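Local coordinates for protein muramidase (Trichobolus zukalii, PDB 6ZMV) that probably hydrolyses the glycan strands of bacterial peptidoglycan as a fungal lysozyme-type muramidase of glycoside hydrolase family 25, at residues F26-A31 / G57-A62; M93-Y98 / M132-Y137; V157-S162 / I177-D182. All coordinates share one frame; numbering follows the deposited sequence.

Contact 1 of 3, residues F26-A31 / G57-A62; sequences FVIIKA and GGYHFA
Lys30 and Tyr59 are the pair that fills this contact. The Tyr59 ring leans back across strand 26-31 and lies over the backbone of Lys30. Its CG sits between the backbone N and the carbonyl carbon (chi1 75°), which folds the ring over the neighbouring strand. Lys30 CA stands almost above the ring centre, 3.6 Å from the centroid, in a CH-pi contact. Lys30 CB lies over the same ring, 3.5 Å from Tyr59 CZ, and Lys30 CG follows above CE1. One ring face is thus held against the start of the lysine chain.

The other apolar contacts are smaller. Ile28 CG2 meets the ring at its edge, 3.9 Å from Tyr59 CD2. The extended Lys30 chain carries on past the tyrosine, and its CE comes 3.9 Å from Phe61 CB. The charge at its end is met by a salt bridge from Lys30 NZ to Glu33. Tyr59 OH is hydrogen-bonded to a glycerol.

Four backbone hydrogen bonds join the strands in parallel. Gly57 N gives to Val27 O, and Ile29 N to Gly57 O. Tyr59 N reaches Ile29 O at 2.9 Å, and Ala31 N closes the set on Tyr59 O. Gly58 CA adds a short CA-H...O contact of 3.1 Å to Ile29 O.

The strand segments run at 45° to each other, the twist of a barrel wall. Helix 42-51 makes the beta-alpha-beta crossover between strands 26-33 and 55-61, and Ile29 and Ala31 pack on its Phe42. On the Ile28 and Tyr59 side both residues touch Met93 of strand 93-95. Strand 2-7 pairs with the far edge of strand 26-33.

Contact 2 of 3, residues M93-Y98 / M132-Y137; sequences MLDMEY and MIYTGY. With GOL (glycerol), chain E; GOL (glycerol), chain D.
Tyr134 packs beside Met93 and passes Asp95 and Glu97. Tyr134 CB lies 3.8 Å from Met93 SD. The sulfur is 5.4 Å from the centroid of the Tyr134 ring, an oblique Met-aromatic contact. With CG anti to the backbone N (chi1 170°), the ring lies alongside the Asp95 side chain, pointing the same way. Asp95 has two conformers, so the approach of its carboxylate to Tyr134 CD1 is doubtful. Further out, Tyr134 CE1 is 3.4 Å from Glu97 OE1, with the carboxylate and ring planes only 10° apart. Along the other side of the ring, Tyr134 CE2 comes 3.5 Å from O1 of the glycerol in chain D. That glycerol puts its C2 over one face, toward the rim.

The strands form a parallel pair, joined by helix 109-127 in a beta-alpha-beta unit of the barrel. Asp95 and Glu97 have the spacing of the Asp-X-Glu motif at the active site of family 25, consistent with a role in catalysis. Leu94 N bonds Met132 O, Tyr134 N bonds Leu94 O, and Met96 N bonds Tyr134 O.

At the tip, Tyr134 OH accepts a hydrogen bond of 2.7 Å from O3 of the glycerol in chain E. It is also hydrogen-bonded to Gln179. O2 of the chain D glycerol adds a weak bond to Tyr134 OH, while O3 of that glycerol gives a 3.0 Å bond to Glu97 OE1. The chain E glycerol uses its O1 as a bridge: it donates to Met96 O at 2.7 Å and accepts from Gly136 N at 3.0 Å.

Contact 3 of 3, residues V157-S162 / I177-D182; sequences VLARYS and IWQFND
Trp178 CG is anti to the backbone N, and a small second torsion (chi2 21°) turns the indole toward Arg160. Gln179 is extended (chi1 -170°) and reaches the hydroxyl of Tyr161. The indole NE1 gives a 2.9 Å hydrogen bond to a lone pair of Arg160 O. Ser162 O lies at the indole edge, 3.3 Å from Trp178 CZ2, and Phe180 CB covers part of one face. An alanine at Trp178 would probably leave Arg160 O without its indole donor and open a gap beside Phe180 CB.

Tyr161 OH donates to Gln179 OE1 at 2.7 Å, from 59° above the amide plane. This oxygen is also bonded to Tyr134 OH, while Gln179 NE2 binds Asp6, so both ends of the amide are gripped. Asn181 CA lies over one face of the Tyr161 ring, and Asp182 CB comes 3.7 Å from its CE2.

Val157 CG1 packs on Ile177 CG2, and three backbone bonds pair the strands. Tyr161 centres an inverse gamma turn just past strand 156-159. A glycerol on Gln179 NE2 is consistent with a pocket at this end. The pair is parallel with no helix between, in keeping with the modified TIM barrel of family 25, whose last strands lack joining helices.

The three contacts come one after another along the chain and lie in one curled sheet, the barrel of the family 25 domain. Centres of contacts 1 and 2 are about 11 Å apart, as are those of contacts 2 and 3; contacts 1 and 3 are about 15 Å apart. Strand 55-61 of contact 1 neighbours strand 93-95 of contact 2, and strand 132-136 neighbours strand 156-159 of contact 3. Contacts 1 and 3 also meet through Ile28 and Ile177. Helices join the strands within contacts 1 and 2, whereas 157-162 and 177-182 are linked without one. Polar groups from all three contacts meet bound glycerol, probably from the crystallisation liquor, which may mark the substrate cleft.

Contact 1 of 3, residues F26-A31 / G57-A62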
loop_
_atom_site.group_PDB
_atom_site.type_symbol
_atom_site.label_atom_id
_atom_site.label_comp_id
_atom_site.label_asym_id
_atom_site.label_seq_id
_atom_site.Cartn_x
_atom_site.Cartn_y
_atom_site.Cartn_z
ATOM N N PHE A 26 -4.574 4.683 -11.356
ATOM C CA PHE A 26 -3.444 4.113 -10.626
ATOM C C PHE A 26 -3.756 2.681 -10.262
ATOM O O PHE A 26 -4.933 2.262 -10.195
ATOM C CB PHE A 26 -3.080 4.948 -9.376
ATOM C CG PHE A 26 -4.124 4.898 -8.281
ATOM C CD1 PHE A 26 -5.201 5.728 -8.312
ATOM C CD2 PHE A 26 -4.056 3.998 -7.214
ATOM C CE1 PHE A 26 -6.182 5.699 -7.330
ATOM C CE2 PHE A 26 -5.053 3.906 -6.258
ATOM C CZ PHE A 26 -6.108 4.796 -6.297
ATOM N N VAL A 27 -2.691 1.934 -10.020
ATOM C CA VAL A 27 -2.800 0.547 -9.518
ATOM C C VAL A 27 -1.669 0.293 -8.551
ATOM O O VAL A 27 -0.552 0.754 -8.768
ATOM C CB VAL A 27 -2.820 -0.471 -10.685
ATOM C CG1 VAL A 27 -1.546 -0.382 -11.518
ATOM C CG2 VAL A 27 -3.120 -1.862 -10.183
ATOM N N ILE A 28 -2.016 -0.427 -7.500
ATOM C CA ILE A 28 -1.031 -0.838 -6.480
ATOM C C ILE A 28 -0.909 -2.359 -6.593
ATOM O O ILE A 28 -1.901 -3.049 -6.665
ATOM C CB ILE A 28 -1.420 -0.393 -5.048
ATOM C CG1 ILE A 28 -2.007 0.995 -5.012
ATOM C CG2 ILE A 28 -0.253 -0.545 -4.108
ATOM C CD1 ILE A 28 -2.511 1.474 -3.675
ATOM N N ILE A 29 0.328 -2.831 -6.707
ATOM C CA ILE A 29 0.648 -4.211 -7.140
ATOM C C ILE A 29 1.460 -4.972 -6.103
ATOM O O ILE A 29 2.498 -4.459 -5.658
ATOM C CB ILE A 29 1.417 -4.148 -8.472
ATOM C CG1 ILE A 29 0.660 -3.397 -9.544
ATOM C CG2 ILE A 29 1.783 -5.546 -8.908
ATOM C CD1 ILE A 29 1.531 -2.995 -10.674
ATOM N N LYS A 30 0.977 -6.147 -5.702
ATOM C CA LYS A 30 1.750 -6.878 -4.684
ATOM C C LYS A 30 3.133 -7.198 -5.244
ATOM O O LYS A 30 3.259 -7.815 -6.300
ATOM C CB LYS A 30 1.081 -8.189 -4.313
ATOM C CG LYS A 30 1.744 -8.879 -3.145
ATOM C CD LYS A 30 0.945 -10.071 -2.622
ATOM C CE LYS A 30 1.550 -10.656 -1.369
ATOM N NZ LYS A 30 0.697 -11.701 -0.817
ATOM N N ALA A 31 4.154 -6.874 -4.438
ATOM C CA ALA A 31 5.544 -7.215 -4.742
ATOM C C ALA A 31 6.039 -8.368 -3.911
ATOM O O ALA A 31 6.658 -9.331 -4.461
ATOM C CB ALA A 31 6.410 -5.994 -4.605
ATOM N N GLY A 57 2.516 1.512 -8.128
ATOM C CA GLY A 57 3.508 1.203 -7.113
ATOM C C GLY A 57 3.347 -0.205 -6.640
ATOM O O GLY A 57 2.384 -0.880 -7.017
ATOM N N GLY A 58 4.301 -0.644 -5.836
ATOM C CA GLY A 58 4.245 -1.973 -5.230
ATOM C C GLY A 58 3.765 -1.920 -3.776
ATOM O O GLY A 58 3.746 -0.888 -3.117
ATOM N N TYR A 59 3.374 -3.088 -3.266
ATOM C CA TYR A 59 3.067 -3.254 -1.842
ATOM C C TYR A 59 3.741 -4.489 -1.258
ATOM O O TYR A 59 4.026 -5.466 -1.954
ATOM C CB TYR A 59 1.567 -3.157 -1.528
ATOM C CG TYR A 59 0.667 -4.315 -1.871
ATOM C CD1 TYR A 59 0.588 -5.416 -1.011
ATOM C CD2 TYR A 59 -0.142 -4.305 -3.001
ATOM C CE1 TYR A 59 -0.302 -6.432 -1.243
ATOM C CE2 TYR A 59 -1.040 -5.324 -3.229
ATOM C CZ TYR A 59 -1.134 -6.375 -2.345
ATOM O OH TYR A 59 -2.016 -7.381 -2.587
ATOM N N HIS A 60 3.974 -4.393 0.043
ATOM C CA HIS A 60 4.563 -5.458 0.858
ATOM C C HIS A 60 3.566 -5.954 1.893
ATOM O O HIS A 60 3.125 -5.166 2.735
ATOM C CB HIS A 60 5.787 -4.888 1.583
ATOM C CG HIS A 60 6.406 -5.944 2.450
ATOM N ND1 HIS A 60 7.145 -6.960 1.909
ATOM C CD2 HIS A 60 6.315 -6.181 3.773
ATOM C CE1 HIS A 60 7.509 -7.767 2.909
ATOM N NE2 HIS A 60 7.015 -7.308 4.067
ATOM N N PHE A 61 3.233 -7.238 1.829
ATOM C CA PHE A 61 2.401 -7.872 2.852
ATOM C C PHE A 61 3.264 -8.178 4.082
ATOM O O PHE A 61 4.097 -9.076 4.050
ATOM C CB PHE A 61 1.710 -9.091 2.240
ATOM C CG PHE A 61 0.666 -9.738 3.107
ATOM C CD1 PHE A 61 0.930 -10.180 4.401
ATOM C CD2 PHE A 61 -0.571 -10.013 2.559
ATOM C CE1 PHE A 61 -0.079 -10.725 5.161
ATOM C CE2 PHE A 61 -1.558 -10.604 3.318
ATOM C CZ PHE A 61 -1.299 -10.982 4.591
ATOM N N ALA A 62 3.117 -7.416 5.132
ATOM C CA ALA A 62 3.961 -7.517 6.334
ATOM C C ALA A 62 3.702 -8.851 7.020
ATOM O O ALA A 62 2.558 -9.274 7.243
ATOM C CB ALA A 62 3.646 -6.401 7.313
#

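Contact 2 of 3, residues M93-Y98 / M132-Y137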
loop_
_atom_site.group_PDB
_atom_site.type_symbol
_atom_site.label_atom_id
_atom_site.label_comp_id
_atom_site.label_asym_id
_atom_site.label_seq_id
_atom_site.Cartn_x
_atom_site.Cartn_y
_atom_site.Cartn_z
ATOM N N MET A 93 3.863 0.719 -0.621
ATOM C CA MET A 93 2.812 0.594 0.415
ATOM C C MET A 93 3.106 -0.593 1.345
ATOM O O MET A 93 3.308 -1.728 0.869
ATOM C CB MET A 93 1.434 0.475 -0.258
ATOM C CG MET A 93 0.328 0.409 0.736
ATOM S SD MET A 93 -1.300 0.336 -0.088
ATOM C CE MET A 93 -1.501 -1.421 -0.258
ATOM N N LEU A 94 3.133 -0.314 2.638
ATOM C CA LEU A 94 3.226 -1.314 3.698
ATOM C C LEU A 94 1.843 -1.820 4.048
ATOM O O LEU A 94 1.016 -1.031 4.521
ATOM C CB LEU A 94 3.887 -0.710 4.925
ATOM C CG LEU A 94 4.002 -1.611 6.133
ATOM C CD1 LEU A 94 4.780 -2.877 5.881
ATOM C CD2 LEU A 94 4.569 -0.895 7.300
ATOM N N ASP A 95 1.551 -3.073 3.761
ATOM C CA ASP A 95 0.207 -3.674 3.917
ATOM C C ASP A 95 0.096 -4.405 5.255
ATOM O O ASP A 95 0.628 -5.489 5.396
ATOM C CB ASP A 95 -0.064 -4.635 2.747
ATOM C CG ASP A 95 -1.317 -5.465 2.896
ATOM O OD1 ASP A 95 -2.066 -5.214 3.852
ATOM O OD2 ASP A 95 -1.522 -6.389 2.085
ATOM N N MET A 96 -0.593 -3.798 6.213
ATOM C CA MET A 96 -0.816 -4.403 7.535
ATOM C C MET A 96 -2.172 -5.116 7.511
ATOM O O MET A 96 -3.219 -4.538 7.203
ATOM C CB MET A 96 -0.792 -3.334 8.626
ATOM C CG MET A 96 0.465 -2.511 8.665
ATOM S SD MET A 96 2.027 -3.358 8.594
ATOM C CE MET A 96 2.003 -4.345 10.085
ATOM N N GLU A 97 -2.148 -6.383 7.842
ATOM C CA GLU A 97 -3.288 -7.307 7.688
ATOM C C GLU A 97 -3.455 -8.085 8.988
ATOM O O GLU A 97 -2.433 -8.298 9.703
ATOM C CB GLU A 97 -2.961 -8.362 6.624
ATOM C CG GLU A 97 -2.770 -7.846 5.224
ATOM C CD GLU A 97 -4.073 -7.662 4.503
ATOM O OE1 GLU A 97 -4.108 -6.710 3.707
ATOM O OE2 GLU A 97 -5.049 -8.419 4.744
ATOM N N TYR A 98 -4.640 -8.595 9.224
ATOM C CA TYR A 98 -4.807 -9.579 10.297
ATOM C C TYR A 98 -3.887 -10.771 10.042
ATOM O O TYR A 98 -3.742 -11.207 8.891
ATOM C CB TYR A 98 -6.243 -10.004 10.355
ATOM C CG TYR A 98 -7.162 -8.921 10.847
ATOM C CD1 TYR A 98 -7.332 -8.697 12.190
ATOM C CD2 TYR A 98 -7.825 -8.096 9.972
ATOM C CE1 TYR A 98 -8.121 -7.672 12.669
ATOM C CE2 TYR A 98 -8.626 -7.068 10.426
ATOM C CZ TYR A 98 -8.800 -6.867 11.774
ATOM O OH TYR A 98 -9.650 -5.887 12.194
ATOM N N MET A 132 3.641 4.522 2.026
ATOM C CA MET A 132 2.230 4.549 2.466
ATOM C C MET A 132 2.002 3.382 3.434
ATOM O O MET A 132 2.688 2.343 3.324
ATOM C CB MET A 132 1.288 4.423 1.265
ATOM C CG MET A 132 1.643 5.379 0.136
ATOM S SD MET A 132 0.385 5.672 -1.081
ATOM C CE MET A 132 0.370 4.060 -1.859
ATOM N N ILE A 133 1.036 3.532 4.321
ATOM C CA ILE A 133 0.611 2.462 5.260
ATOM C C ILE A 133 -0.821 2.112 4.941
ATOM O O ILE A 133 -1.691 3.021 5.031
ATOM C CB ILE A 133 0.799 2.851 6.714
ATOM C CG1 ILE A 133 2.289 3.036 7.011
ATOM C CG2 ILE A 133 0.171 1.815 7.616
ATOM C CD1 ILE A 133 2.544 3.630 8.408
ATOM N N TYR A 134 -1.091 0.847 4.665
ATOM C CA TYR A 134 -2.439 0.300 4.479
ATOM C C TYR A 134 -2.882 -0.344 5.759
ATOM O O TYR A 134 -2.148 -1.157 6.359
ATOM C CB TYR A 134 -2.433 -0.731 3.341
ATOM C CG TYR A 134 -3.698 -1.534 3.212
ATOM C CD1 TYR A 134 -3.908 -2.656 3.994
ATOM C CD2 TYR A 134 -4.651 -1.222 2.267
ATOM C CE1 TYR A 134 -5.053 -3.417 3.840
ATOM C CE2 TYR A 134 -5.805 -1.970 2.130
ATOM C CZ TYR A 134 -6.017 -3.075 2.915
ATOM O OH TYR A 134 -7.134 -3.845 2.746
ATOM N N THR A 135 -4.095 -0.035 6.161
ATOM C CA THR A 135 -4.708 -0.657 7.342
ATOM C C THR A 135 -6.207 -0.508 7.268
ATOM O O THR A 135 -6.732 0.456 6.679
ATOM C CB THR A 135 -4.155 -0.027 8.652
ATOM O OG1 THR A 135 -4.615 -0.716 9.814
ATOM C CG2 THR A 135 -4.416 1.458 8.778
ATOM N N GLY A 136 -6.906 -1.351 8.012
ATOM C CA GLY A 136 -8.282 -1.062 8.423
ATOM C C GLY A 136 -8.291 -0.318 9.737
ATOM O O GLY A 136 -7.304 -0.317 10.461
ATOM N N TYR A 137 -9.422 0.258 10.085
ATOM C CA TYR A 137 -9.545 1.109 11.273
ATOM C C TYR A 137 -9.337 0.252 12.535
ATOM O O TYR A 137 -8.498 0.587 13.378
ATOM C CB TYR A 137 -10.929 1.742 11.315
ATOM C CG TYR A 137 -11.168 2.553 12.563
ATOM C CD1 TYR A 137 -10.735 3.863 12.597
ATOM C CD2 TYR A 137 -11.819 2.044 13.665
ATOM C CE1 TYR A 137 -10.903 4.636 13.718
ATOM C CE2 TYR A 137 -12.025 2.829 14.760
ATOM C CZ TYR A 137 -11.538 4.116 14.811
ATOM O OH TYR A 137 -11.753 4.905 15.902
HETATM C C1 GOL E . -6.735 -4.965 8.347
HETATM O O1 GOL E . -5.662 -4.015 8.308
HETATM C C2 GOL E . -7.233 -5.434 6.984
HETATM O O2 GOL E . -8.092 -6.552 7.169
HETATM C C3 GOL E . -7.999 -4.429 6.168
HETATM O O3 GOL E . -8.316 -5.001 4.891
HETATM C C1 GOL D . -3.802 -4.540 -0.875
HETATM O O1 GOL D . -4.429 -3.277 -0.859
HETATM C C2 GOL D . -4.399 -5.366 0.222
HETATM O O2 GOL D . -5.816 -5.426 0.061
HETATM C C3 GOL D . -3.844 -6.757 0.267
HETATM O O3 GOL D . -4.793 -7.593 0.894
#

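Contact 3 of 3, residues V157-S162 / I177-D182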
loop_
_atom_site.group_PDB
_atom_site.type_symbol
_atom_site.label_atom_id
_atom_site.label_comp_id
_atom_site.label_asym_id
_atom_site.label_seq_id
_atom_site.Cartn_x
_atom_site.Cartn_y
_atom_site.Cartn_z
ATOM N N VAL A 157 -3.497 4.570 3.577
ATOM C CA VAL A 157 -4.427 3.833 2.688
ATOM C C VAL A 157 -5.389 3.097 3.607
ATOM O O VAL A 157 -4.975 2.193 4.342
ATOM C CB VAL A 157 -3.709 2.914 1.718
ATOM C CG1 VAL A 157 -4.691 2.265 0.766
ATOM C CG2 VAL A 157 -2.613 3.686 0.956
ATOM N N LEU A 158 -6.621 3.555 3.686
ATOM C CA LEU A 158 -7.603 3.066 4.649
ATOM C C LEU A 158 -8.593 2.131 3.966
ATOM O O LEU A 158 -9.232 2.506 2.981
ATOM C CB LEU A 158 -8.340 4.233 5.253
ATOM C CG LEU A 158 -9.315 3.937 6.379
ATOM C CD1 LEU A 158 -8.688 3.179 7.532
ATOM C CD2 LEU A 158 -9.937 5.223 6.887
ATOM N N ALA A 159 -8.724 0.937 4.508
ATOM C CA ALA A 159 -9.691 -0.048 3.990
ATOM C C ALA A 159 -10.973 0.043 4.780
ATOM O O ALA A 159 -10.935 -0.122 5.993
ATOM C CB ALA A 159 -9.117 -1.435 4.057
ATOM N N ARG A 160 -12.088 0.250 4.117
ATOM C CA ARG A 160 -13.428 0.192 4.735
ATOM C C ARG A 160 -14.436 -0.059 3.640
ATOM O O ARG A 160 -14.600 0.775 2.764
ATOM C CB ARG A 160 -13.773 1.449 5.503
ATOM C CG ARG A 160 -14.963 1.156 6.376
ATOM C CD ARG A 160 -15.849 2.259 6.706
ATOM N NE ARG A 160 -16.964 1.805 7.481
ATOM C CZ ARG A 160 -17.986 2.589 7.765
ATOM N NH1 ARG A 160 -18.894 2.177 8.632
ATOM N NH2 ARG A 160 -18.046 3.799 7.253
ATOM N N TYR A 161 -15.070 -1.211 3.658
ATOM C CA TYR A 161 -15.961 -1.636 2.561
ATOM C C TYR A 161 -17.369 -1.180 2.919
ATOM O O TYR A 161 -18.151 -1.922 3.489
ATOM C CB TYR A 161 -15.815 -3.122 2.288
ATOM C CG TYR A 161 -14.430 -3.601 1.883
ATOM C CD1 TYR A 161 -13.392 -2.759 1.537
ATOM C CD2 TYR A 161 -14.190 -4.968 1.896
ATOM C CE1 TYR A 161 -12.146 -3.250 1.224
ATOM C CE2 TYR A 161 -12.957 -5.481 1.545
ATOM C CZ TYR A 161 -11.939 -4.599 1.221
ATOM O OH TYR A 161 -10.690 -5.043 0.970
ATOM N N SER A 162 -17.632 0.087 2.635
ATOM C CA SER A 162 -18.864 0.768 3.018
ATOM C C SER A 162 -19.112 1.885 2.025
ATOM O O SER A 162 -18.209 2.206 1.267
ATOM C CB SER A 162 -18.752 1.293 4.423
ATOM O OG SER A 162 -19.938 1.932 4.799
ATOM N N ILE A 177 -5.671 7.324 0.223
ATOM C CA ILE A 177 -6.388 6.376 -0.650
ATOM C C ILE A 177 -7.376 5.637 0.237
ATOM O O ILE A 177 -7.030 5.267 1.361
ATOM C CB ILE A 177 -5.426 5.451 -1.430
ATOM C CG1 ILE A 177 -4.483 6.240 -2.342
ATOM C CG2 ILE A 177 -6.171 4.354 -2.191
ATOM C CD1 ILE A 177 -3.276 5.479 -2.838
ATOM N N TRP A 178 -8.562 5.374 -0.285
ATOM C CA TRP A 178 -9.597 4.531 0.320
ATOM C C TRP A 178 -9.763 3.263 -0.500
ATOM O O TRP A 178 -10.100 3.354 -1.691
ATOM C CB TRP A 178 -10.873 5.350 0.345
ATOM C CG TRP A 178 -12.096 4.693 0.874
ATOM C CD1 TRP A 178 -12.221 3.611 1.681
ATOM C CD2 TRP A 178 -13.429 5.111 0.597
ATOM N NE1 TRP A 178 -13.535 3.345 1.965
ATOM C CE2 TRP A 178 -14.310 4.256 1.300
ATOM C CE3 TRP A 178 -13.969 6.133 -0.201
ATOM C CZ2 TRP A 178 -15.696 4.366 1.174
ATOM C CZ3 TRP A 178 -15.336 6.289 -0.242
ATOM C CH2 TRP A 178 -16.189 5.430 0.453
ATOM N N GLN A 179 -9.591 2.119 0.102
ATOM C CA GLN A 179 -9.917 0.818 -0.491
ATOM C C GLN A 179 -11.350 0.529 -0.086
ATOM O O GLN A 179 -11.607 0.226 1.090
ATOM C CB GLN A 179 -8.949 -0.275 -0.078
ATOM C CG GLN A 179 -9.157 -1.542 -0.888
ATOM C CD GLN A 179 -8.408 -2.724 -0.286
ATOM O OE1 GLN A 179 -8.772 -3.179 0.826
ATOM N NE2 GLN A 179 -7.349 -3.098 -0.962
ATOM N N PHE A 180 -12.273 0.627 -1.016
ATOM C CA PHE A 180 -13.724 0.644 -0.654
ATOM C C PHE A 180 -14.488 -0.619 -1.035
ATOM O O PHE A 180 -15.609 -0.753 -0.586
ATOM C CB PHE A 180 -14.411 1.858 -1.252
ATOM C CG PHE A 180 -14.392 1.941 -2.753
ATOM C CD1 PHE A 180 -15.447 1.374 -3.475
ATOM C CD2 PHE A 180 -13.400 2.629 -3.461
ATOM C CE1 PHE A 180 -15.484 1.509 -4.850
ATOM C CE2 PHE A 180 -13.464 2.774 -4.838
ATOM C CZ PHE A 180 -14.484 2.200 -5.525
ATOM N N ASN A 181 -13.864 -1.561 -1.761
ATOM C CA ASN A 181 -14.453 -2.896 -1.958
ATOM C C ASN A 181 -13.372 -3.858 -2.454
ATOM O O ASN A 181 -12.243 -3.449 -2.755
ATOM C CB ASN A 181 -15.702 -2.851 -2.828
ATOM C CG ASN A 181 -15.513 -2.628 -4.307
ATOM O OD1 ASN A 181 -16.300 -1.918 -4.964
ATOM N ND2 ASN A 181 -14.508 -3.224 -4.865
ATOM N N ASP A 182 -13.710 -5.137 -2.431
ATOM C CA ASP A 182 -12.796 -6.215 -2.830
ATOM C C ASP A 182 -13.244 -6.802 -4.160
ATOM O O ASP A 182 -12.950 -7.974 -4.395
ATOM C CB ASP A 182 -12.627 -7.246 -1.714
ATOM C CG ASP A 182 -13.896 -7.935 -1.275
ATOM O OD1 ASP A 182 -14.936 -7.617 -1.819
ATOM O OD2 ASP A 182 -13.796 -8.798 -0.349
#